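Local coordinates for Serine/threonine-protein acetyltransferase HopZ1a (Pseudomonas syringae pv. syringae, PDB 5KLP) that acetylates serine, threonine and lysine residues of host proteins with acetyl-CoA, using inositol hexakisphosphate as cofactor, and so impairs the plant's microtubule network and immunity, at residues Tyr93-Leu98 / Glu163-Ser168; Val125-Arg130 / Pro137-Thr142; Arg157-Leu162 / Ser241-Gly246. The protein carries 10 engineered substitutions. All blocks are in the same frame, centred on the assembly; numbering follows the deposited sequence.

Contact 1. Residues Tyr93-Leu98 / Glu163-Ser168. Engineered in segment 93-98: Tyr-93 (natural residue Glu).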
loop_
_atom_site.group_PDB
_atom_site.type_symbol
_atom_site.label_atom_id
_atom_site.label_comp_id
_atom_site.label_asym_id
_atom_site.label_seq_id
_atom_site.Cartn_x
_atom_site.Cartn_y
_atom_site.Cartn_z
ATOM N N TYR A 93 -8.228 -14.037 -8.398
ATOM C CA TYR A 93 -8.203 -14.901 -7.219
ATOM C C TYR A 93 -8.729 -14.191 -5.975
ATOM O O TYR A 93 -9.167 -14.843 -5.020
ATOM C CB TYR A 93 -6.786 -15.436 -6.979
ATOM C CG TYR A 93 -6.315 -16.351 -8.100
ATOM C CD1 TYR A 93 -6.908 -17.594 -8.295
ATOM C CD2 TYR A 93 -5.304 -15.962 -8.972
ATOM C CE1 TYR A 93 -6.497 -18.430 -9.314
ATOM C CE2 TYR A 93 -4.881 -16.793 -9.994
ATOM C CZ TYR A 93 -5.482 -18.020 -10.165
ATOM O OH TYR A 93 -5.076 -18.843 -11.185
ATOM N N LEU A 94 -8.711 -12.862 -5.996
ATOM C CA LEU A 94 -9.408 -12.090 -4.970
ATOM C C LEU A 94 -10.894 -12.374 -5.071
ATOM O O LEU A 94 -11.567 -12.632 -4.068
ATOM C CB LEU A 94 -9.154 -10.598 -5.140
ATOM C CG LEU A 94 -9.987 -9.653 -4.269
ATOM C CD1 LEU A 94 -9.778 -9.928 -2.785
ATOM C CD2 LEU A 94 -9.646 -8.207 -4.600
ATOM N N ILE A 95 -11.405 -12.358 -6.296
ATOM C CA ILE A 95 -12.832 -12.608 -6.495
ATOM C C ILE A 95 -13.219 -14.001 -6.021
ATOM O O ILE A 95 -14.226 -14.185 -5.337
ATOM C CB ILE A 95 -13.209 -12.432 -7.962
ATOM C CG1 ILE A 95 -13.188 -10.947 -8.307
ATOM C CG2 ILE A 95 -14.571 -13.073 -8.249
ATOM C CD1 ILE A 95 -13.245 -10.668 -9.780
ATOM N N GLN A 96 -12.394 -14.978 -6.370
ATOM C CA GLN A 96 -12.583 -16.347 -5.910
ATOM C C GLN A 96 -12.593 -16.405 -4.384
ATOM O O GLN A 96 -13.367 -17.149 -3.793
ATOM C CB GLN A 96 -11.476 -17.244 -6.481
ATOM C CG GLN A 96 -11.590 -18.720 -6.171
ATOM C CD GLN A 96 -10.474 -19.519 -6.830
ATOM O OE1 GLN A 96 -10.552 -19.866 -8.009
ATOM N NE2 GLN A 96 -9.414 -19.785 -6.075
ATOM N N ALA A 97 -11.742 -15.612 -3.742
ATOM C CA ALA A 97 -11.686 -15.635 -2.284
ATOM C C ALA A 97 -12.975 -15.054 -1.677
ATOM O O ALA A 97 -13.376 -15.421 -0.581
ATOM C CB ALA A 97 -10.467 -14.874 -1.787
ATOM N N LEU A 98 -13.633 -14.161 -2.408
ATOM C CA LEU A 98 -14.918 -13.622 -1.969
ATOM C C LEU A 98 -16.002 -14.690 -2.027
ATOM O O LEU A 98 -17.063 -14.538 -1.420
ATOM C CB LEU A 98 -15.327 -12.421 -2.814
ATOM C CG LEU A 98 -14.360 -11.236 -2.807
ATOM C CD1 LEU A 98 -14.767 -10.222 -3.853
ATOM C CD2 LEU A 98 -14.330 -10.590 -1.424
ATOM N N GLU A 163 -14.699 -4.056 -13.109
ATOM C CA GLU A 163 -15.588 -4.764 -14.025
ATOM C C GLU A 163 -15.777 -6.210 -13.580
ATOM O O GLU A 163 -16.899 -6.736 -13.546
ATOM C CB GLU A 163 -15.033 -4.706 -15.442
ATOM C CG GLU A 163 -15.889 -5.392 -16.474
ATOM C CD GLU A 163 -15.171 -5.515 -17.804
ATOM O OE1 GLU A 163 -14.041 -6.046 -17.817
ATOM O OE2 GLU A 163 -15.735 -5.084 -18.834
ATOM N N ASP A 164 -14.671 -6.852 -13.233
ATOM C CA ASP A 164 -14.714 -8.238 -12.807
ATOM C C ASP A 164 -15.453 -8.376 -11.476
ATOM O O ASP A 164 -16.262 -9.280 -11.315
ATOM C CB ASP A 164 -13.290 -8.820 -12.726
ATOM C CG ASP A 164 -12.656 -9.025 -14.111
ATOM O OD1 ASP A 164 -13.411 -9.277 -15.079
ATOM O OD2 ASP A 164 -11.410 -8.946 -14.233
ATOM N N LEU A 165 -15.193 -7.473 -10.539
ATOM C CA LEU A 165 -15.913 -7.472 -9.268
ATOM C C LEU A 165 -17.424 -7.399 -9.499
ATOM O O LEU A 165 -18.192 -8.191 -8.943
ATOM C CB LEU A 165 -15.450 -6.291 -8.402
ATOM C CG LEU A 165 -14.128 -6.491 -7.646
ATOM C CD1 LEU A 165 -13.586 -5.183 -7.109
ATOM C CD2 LEU A 165 -14.356 -7.451 -6.486
ATOM N N SER A 166 -17.828 -6.468 -10.357
ATOM C CA SER A 166 -19.234 -6.231 -10.659
ATOM C C SER A 166 -19.893 -7.467 -11.283
ATOM O O SER A 166 -20.959 -7.923 -10.839
ATOM C CB SER A 166 -19.361 -5.022 -11.584
ATOM O OG SER A 166 -20.716 -4.682 -11.789
ATOM N N GLU A 167 -19.241 -8.017 -12.301
ATOM C CA GLU A 167 -19.745 -9.195 -12.995
ATOM C C GLU A 167 -19.847 -10.393 -12.059
ATOM O O GLU A 167 -20.653 -11.293 -12.293
ATOM C CB GLU A 167 -18.847 -9.541 -14.194
ATOM C CG GLU A 167 -18.948 -8.549 -15.342
ATOM C CD GLU A 167 -17.894 -8.768 -16.423
ATOM O OE1 GLU A 167 -17.176 -9.789 -16.374
ATOM O OE2 GLU A 167 -17.779 -7.907 -17.320
ATOM N N SER A 168 -19.039 -10.415 -11.000
ATOM C CA SER A 168 -19.118 -11.513 -10.035
ATOM C C SER A 168 -20.228 -11.290 -8.990
ATOM O O SER A 168 -20.499 -12.168 -8.162
ATOM C CB SER A 168 -17.773 -11.702 -9.331
ATOM O OG SER A 168 -17.541 -10.656 -8.403
#

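Contact 2. Residues Val125-Arg130 / Pro137-Thr142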
loop_
_atom_site.group_PDB
_atom_site.type_symbol
_atom_site.label_atom_id
_atom_site.label_comp_id
_atom_site.label_asym_id
_atom_site.label_seq_id
_atom_site.Cartn_x
_atom_site.Cartn_y
_atom_site.Cartn_z
ATOM N N VAL A 125 -1.423 -3.178 -5.620
ATOM C CA VAL A 125 -2.217 -2.436 -4.653
ATOM C C VAL A 125 -2.591 -3.378 -3.527
ATOM O O VAL A 125 -2.345 -4.582 -3.608
ATOM C CB VAL A 125 -3.490 -1.840 -5.279
ATOM C CG1 VAL A 125 -3.111 -0.850 -6.386
ATOM C CG2 VAL A 125 -4.383 -2.961 -5.809
HETATM N N MSE A 126 -3.169 -2.816 -2.473
HETATM C CA MSE A 126 -3.627 -3.575 -1.321
HETATM C C MSE A 126 -5.129 -3.437 -1.214
HETATM O O MSE A 126 -5.652 -2.317 -1.274
HETATM C CB MSE A 126 -2.954 -3.075 -0.042
HETATM C CG MSE A 126 -3.125 -3.985 1.168
HETATM SE SE MSE A 126 -4.793 -3.710 2.133
HETATM C CE MSE A 126 -4.518 -1.830 2.668
ATOM N N ALA A 127 -5.831 -4.559 -1.050
ATOM C CA ALA A 127 -7.267 -4.481 -0.793
ATOM C C ALA A 127 -7.582 -4.972 0.607
ATOM O O ALA A 127 -7.147 -6.053 1.011
ATOM C CB ALA A 127 -8.061 -5.278 -1.827
ATOM N N ASP A 128 -8.331 -4.148 1.334
ATOM C CA ASP A 128 -8.816 -4.459 2.671
ATOM C C ASP A 128 -10.305 -4.819 2.578
ATOM O O ASP A 128 -11.107 -4.021 2.103
ATOM C CB ASP A 128 -8.587 -3.260 3.599
ATOM C CG ASP A 128 -8.989 -3.543 5.040
ATOM O OD1 ASP A 128 -10.187 -3.446 5.368
ATOM O OD2 ASP A 128 -8.101 -3.859 5.851
ATOM N N VAL A 129 -10.669 -6.021 3.015
ATOM C CA VAL A 129 -11.980 -6.578 2.708
ATOM C C VAL A 129 -12.779 -6.910 3.967
ATOM O O VAL A 129 -12.208 -7.324 4.968
ATOM C CB VAL A 129 -11.837 -7.871 1.839
ATOM C CG1 VAL A 129 -13.202 -8.532 1.568
ATOM C CG2 VAL A 129 -11.106 -7.566 0.533
ATOM N N ARG A 130 -14.093 -6.699 3.912
ATOM C CA ARG A 130 -15.014 -7.259 4.894
ATOM C C ARG A 130 -16.115 -8.065 4.221
ATOM O O ARG A 130 -16.738 -7.598 3.262
ATOM C CB ARG A 130 -15.666 -6.179 5.761
ATOM C CG ARG A 130 -14.710 -5.369 6.582
ATOM C CD ARG A 130 -14.027 -6.164 7.695
ATOM N NE ARG A 130 -13.201 -5.249 8.476
ATOM C CZ ARG A 130 -12.008 -4.807 8.089
ATOM N NH1 ARG A 130 -11.474 -5.222 6.942
ATOM N NH2 ARG A 130 -11.343 -3.953 8.853
ATOM N N PRO A 137 -19.902 -8.156 0.074
ATOM C CA PRO A 137 -18.706 -7.632 0.751
ATOM C C PRO A 137 -18.473 -6.151 0.493
ATOM O O PRO A 137 -19.032 -5.592 -0.450
ATOM C CB PRO A 137 -17.563 -8.458 0.140
ATOM C CG PRO A 137 -18.234 -9.596 -0.562
ATOM C CD PRO A 137 -19.544 -9.060 -1.025
ATOM N N THR A 138 -17.655 -5.525 1.329
ATOM C CA THR A 138 -17.194 -4.167 1.081
ATOM C C THR A 138 -15.690 -4.244 0.902
ATOM O O THR A 138 -15.038 -5.100 1.501
ATOM C CB THR A 138 -17.557 -3.194 2.211
ATOM O OG1 THR A 138 -17.042 -3.694 3.449
ATOM C CG2 THR A 138 -19.083 -3.030 2.322
ATOM N N ILE A 139 -15.154 -3.386 0.038
ATOM C CA ILE A 139 -13.763 -3.495 -0.388
ATOM C C ILE A 139 -13.137 -2.115 -0.498
ATOM O O ILE A 139 -13.656 -1.235 -1.169
ATOM C CB ILE A 139 -13.625 -4.232 -1.746
ATOM C CG1 ILE A 139 -14.205 -5.650 -1.660
ATOM C CG2 ILE A 139 -12.160 -4.300 -2.183
ATOM C CD1 ILE A 139 -14.336 -6.355 -2.999
ATOM N N ILE A 140 -12.028 -1.938 0.198
ATOM C CA ILE A 140 -11.237 -0.720 0.125
ATOM C C ILE A 140 -9.925 -1.042 -0.566
ATOM O O ILE A 140 -9.126 -1.794 -0.040
ATOM C CB ILE A 140 -10.934 -0.170 1.510
ATOM C CG1 ILE A 140 -12.229 0.164 2.249
ATOM C CG2 ILE A 140 -10.005 1.051 1.424
ATOM C CD1 ILE A 140 -11.997 0.416 3.711
ATOM N N ILE A 141 -9.706 -0.484 -1.742
ATOM C CA ILE A 141 -8.437 -0.680 -2.429
ATOM C C ILE A 141 -7.559 0.530 -2.211
ATOM O O ILE A 141 -7.937 1.648 -2.572
ATOM C CB ILE A 141 -8.642 -0.909 -3.923
ATOM C CG1 ILE A 141 -9.454 -2.184 -4.161
ATOM C CG2 ILE A 141 -7.286 -0.978 -4.655
ATOM C CD1 ILE A 141 -9.982 -2.298 -5.569
ATOM N N THR A 142 -6.401 0.331 -1.598
ATOM C CA THR A 142 -5.474 1.449 -1.392
ATOM C C THR A 142 -4.450 1.439 -2.513
ATOM O O THR A 142 -3.693 0.471 -2.686
ATOM C CB THR A 142 -4.739 1.377 -0.036
ATOM O OG1 THR A 142 -3.978 0.161 0.017
ATOM C CG2 THR A 142 -5.719 1.394 1.125
#

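Contact 3. Residues Arg157-Leu162 / Ser241-Gly246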
loop_
_atom_site.group_PDB
_atom_site.type_symbol
_atom_site.label_atom_id
_atom_site.label_comp_id
_atom_site.label_asym_id
_atom_site.label_seq_id
_atom_site.Cartn_x
_atom_site.Cartn_y
_atom_site.Cartn_z
ATOM N N ARG A 157 -6.471 -0.602 -15.833
ATOM C CA ARG A 157 -6.251 -1.778 -14.993
ATOM C C ARG A 157 -7.219 -1.801 -13.796
ATOM O O ARG A 157 -7.752 -2.860 -13.438
ATOM C CB ARG A 157 -4.795 -1.822 -14.510
ATOM C CG ARG A 157 -3.760 -1.982 -15.635
ATOM C CD ARG A 157 -2.375 -1.550 -15.150
ATOM N NE ARG A 157 -1.445 -1.349 -16.252
ATOM C CZ ARG A 157 -0.325 -0.641 -16.165
ATOM N NH1 ARG A 157 0.015 -0.046 -15.017
ATOM N NH2 ARG A 157 0.452 -0.527 -17.230
ATOM N N HIS A 158 -7.430 -0.644 -13.167
ATOM C CA HIS A 158 -8.415 -0.536 -12.075
ATOM C C HIS A 158 -9.839 -0.817 -12.576
ATOM O O HIS A 158 -10.621 -1.493 -11.909
ATOM C CB HIS A 158 -8.358 0.846 -11.413
ATOM C CG HIS A 158 -7.226 1.005 -10.443
ATOM N ND1 HIS A 158 -7.022 0.140 -9.392
ATOM C CD2 HIS A 158 -6.246 1.936 -10.359
ATOM C CE1 HIS A 158 -5.965 0.528 -8.702
ATOM N NE2 HIS A 158 -5.480 1.618 -9.264
ATOM N N ASN A 159 -10.171 -0.300 -13.754
ATOM C CA ASN A 159 -11.477 -0.575 -14.356
ATOM C C ASN A 159 -11.689 -2.062 -14.624
ATOM O O ASN A 159 -12.809 -2.570 -14.488
ATOM C CB ASN A 159 -11.658 0.235 -15.649
ATOM C CG ASN A 159 -12.190 1.641 -15.371
ATOM O OD1 ASN A 159 -12.962 1.838 -14.432
ATOM N ND2 ASN A 159 -11.770 2.617 -16.173
ATOM N N LEU A 160 -10.627 -2.765 -15.017
ATOM C CA LEU A 160 -10.737 -4.207 -15.208
ATOM C C LEU A 160 -11.134 -4.887 -13.886
ATOM O O LEU A 160 -12.040 -5.712 -13.853
ATOM C CB LEU A 160 -9.425 -4.791 -15.760
ATOM C CG LEU A 160 -9.398 -6.301 -16.024
ATOM C CD1 LEU A 160 -10.465 -6.693 -17.070
ATOM C CD2 LEU A 160 -8.015 -6.759 -16.484
ATOM N N THR A 161 -10.458 -4.528 -12.801
ATOM C CA THR A 161 -10.785 -5.061 -11.481
ATOM C C THR A 161 -12.241 -4.772 -11.107
ATOM O O THR A 161 -12.980 -5.667 -10.686
ATOM C CB THR A 161 -9.843 -4.474 -10.410
ATOM O OG1 THR A 161 -8.497 -4.762 -10.778
ATOM C CG2 THR A 161 -10.124 -5.072 -9.018
ATOM N N LEU A 162 -12.659 -3.524 -11.289
ATOM C CA LEU A 162 -14.032 -3.137 -10.978
ATOM C C LEU A 162 -15.025 -3.917 -11.835
ATOM O O LEU A 162 -16.076 -4.372 -11.356
ATOM C CB LEU A 162 -14.224 -1.629 -11.180
ATOM C CG LEU A 162 -13.416 -0.712 -10.259
ATOM C CD1 LEU A 162 -13.604 0.754 -10.645
ATOM C CD2 LEU A 162 -13.835 -0.919 -8.806
ATOM N N SER A 241 -17.703 9.949 -17.670
ATOM C CA SER A 241 -17.495 8.882 -16.704
ATOM C C SER A 241 -16.303 8.035 -17.177
ATOM O O SER A 241 -16.355 7.413 -18.237
ATOM C CB SER A 241 -18.763 8.041 -16.544
ATOM O OG SER A 241 -18.656 7.165 -15.435
ATOM N N VAL A 242 -15.211 8.033 -16.420
ATOM C CA VAL A 242 -14.015 7.320 -16.876
ATOM C C VAL A 242 -13.694 6.115 -15.996
ATOM O O VAL A 242 -12.850 5.291 -16.345
ATOM C CB VAL A 242 -12.787 8.255 -16.935
ATOM C CG1 VAL A 242 -13.020 9.386 -17.924
ATOM C CG2 VAL A 242 -12.481 8.806 -15.565
HETATM N N MSE A 243 -14.365 6.029 -14.853
HETATM C CA MSE A 243 -14.291 4.853 -13.992
HETATM C C MSE A 243 -15.691 4.258 -13.855
HETATM O O MSE A 243 -16.665 4.999 -13.809
HETATM C CB MSE A 243 -13.722 5.212 -12.619
HETATM C CG MSE A 243 -13.733 4.053 -11.647
HETATM SE SE MSE A 243 -12.793 4.411 -9.958
HETATM C CE MSE A 243 -14.212 5.283 -8.962
ATOM N N HIS A 244 -15.791 2.933 -13.794
ATOM C CA HIS A 244 -17.098 2.279 -13.809
ATOM C C HIS A 244 -17.988 2.859 -12.733
ATOM O O HIS A 244 -17.535 3.150 -11.623
ATOM C CB HIS A 244 -16.959 0.767 -13.659
ATOM C CG HIS A 244 -16.419 0.108 -14.887
ATOM N ND1 HIS A 244 -17.065 0.168 -16.105
ATOM C CD2 HIS A 244 -15.274 -0.583 -15.102
ATOM C CE1 HIS A 244 -16.351 -0.476 -17.012
ATOM N NE2 HIS A 244 -15.260 -0.942 -16.430
ATOM N N GLU A 245 -19.249 3.061 -13.083
ATOM C CA GLU A 245 -20.155 3.818 -12.226
ATOM C C GLU A 245 -20.381 3.109 -10.902
ATOM O O GLU A 245 -20.411 1.879 -10.848
ATOM C CB GLU A 245 -21.488 4.031 -12.939
ATOM N N GLY A 246 -20.516 3.889 -9.834
ATOM C CA GLY A 246 -20.745 3.333 -8.511
ATOM C C GLY A 246 -19.539 3.278 -7.589
ATOM O O GLY A 246 -19.673 3.491 -6.383
HETATM O O HOH W 1 -13.346 -2.582 -17.693
#

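Contact 1. Residues Tyr93-Leu98 / Glu163-Ser168
Two helices on one face of the central mixed sheet, 91-98 and 153-167 of the YopJ-family acetyltransferase domain, lie side by side, their segments nearly parallel at a crossing angle of -26° with axes 10.3 Å apart. Ile-95 carries most of the contact, and its CG1, CG2 and CD1 each have their nearest partner in a different residue. CG1 stands beside the backbone N, 4.1 Å from Leu-165 CD2. As chi2 is extended (167°), CD1 reaches the neighbouring helix, crossing Asp-164 at about a right angle and ending 3.5 Å from its CB. The CG2 branch of Ile-95, anti to its own N, turns instead to the helix end and meets Ser-168 CB at 3.6 Å. On the side of Ile-95 that faces the sheet, Leu-98 and Leu-165 cross at about a right angle, methyl to methyl, with Leu-98 CD1 3.8 Å from Leu-165 CD2. Both leucines also rest on Ile-139 of the sheet. No hydrogen bond joins the segments. The carboxylate of Asp-164 is bound by its OD2 to His-91 NE2, at the start of the first helix, a polar tie beside the apolar one. At the end of the second helix the hydroxyl of Ser-168 turns back on its own chain, OG donating to Leu-165 O at 2.6 Å from above the carbonyl plane.

Contact 2. Residues Val125-Arg130 / Pro137-Thr142
Thr-142 holds OG1 between its backbone N and carbonyl carbon (chi1 60°), while the selenomethionine Met-126 sets CG anti to its N and bends at chi2 and chi3, so that its CE comes to 3.4 Å from Thr-142 OG1. The two form one end of an antiparallel beta hairpin, strands 125-130 and 138-143, in the middle of the six-stranded mixed sheet. Met-126 O is gripped twice by Thr-142: the amide N comes in nearly along the C=O axis at 2.8 Å, and OG1 donates from above the carbonyl plane at 3.3 Å. Hydrogen-bonded pairs recur at Asp-128 with Ile-140, where Asp-128 N meets Ile-140 O almost straight (170°) at 2.8 Å, and at Arg-130 with Thr-138. The non-hydrogen-bonded pairs, Ala-127 with Ile-141 and Val-129 with Ile-139, put apolar groups on the face away from Asp-128, which Val-125, close to the active-site Glu-143, extends by packing CG2 against Ile-141 CG2 at 3.7 Å. The face of Asp-128 looks onto helices 189-202 and 204-215, and its buried carboxylate is shared by Arg-107, His-211 and Arg-130, which would probably keep it ionised. Arg-130 NH2 is held by Asp-208. Bent at chi2 (-68°), Arg-130 brings NH1 to Asp-128 OD1 at 2.7 Å in a salt bridge whose hydrogen bond is weak, and NH1 also donates to Val-129 O at 3.0 Å.

Contact 3. Residues Arg157-Leu162 / Ser241-Gly246
Hydrogen bonding leads this contact, in which the side-chain amide of Asn-159, on helix 153-167, clamps the loop between helix 230-238 and strand 248-251. Its ND2 donates to Val-242 O at 2.9 Å, in the carbonyl plane and close to the amide's own plane. Its OD1 accepts His-244 N at 3.1 Å from above that plane, so the two ends of one amide span Met-243. Apolar packing lies deeper: Leu-162, its CG anti to the carbonyl carbon, crosses the extended stem of selenomethionine Met-243 at about a right angle, with CD1 pressed tightly on CG at 3.5 Å. The imidazole of His-244 makes an edge contact. Its CD2 comes to 3.2 Å from Asn-159 O, and the ring plane is turned 67° from the Asn-159 amide. A water lies in the ring plane, 2.8 Å from His-244 NE2, and donates weakly to Asn-159 O. On the same helix His-158 is hydrogen-bonded through NE2 to the active-site Glu-143. With both ends of the Asn-159 amide used on backbone atoms, its rotation is fixed, and the loop's main chain is hydrogen-bonded to the helix, the Met-243 and His-244 side chains packing alongside.

From the N terminus, helix 91-98 comes first, followed by strand 105-110 and then the hairpin whose short turn contact 2 closes. The chain goes on to helix 153-167, whose later part returns to 91-98 and closes the larger loop of contact 1, with contact 2 nested inside. The earlier part of that helix is met by residues 241-246, so contact 3 crosses contact 1 and follows contact 2 in series. Contacts 1 and 2 meet where Leu-98 CD2 lies 3.8 Å from Val-129 CG1. Between contacts 2 and 3, Val-125 touches His-158. Helix 153-167 thus joins the sheet, helix 91-98 and the loop before strand 248-251.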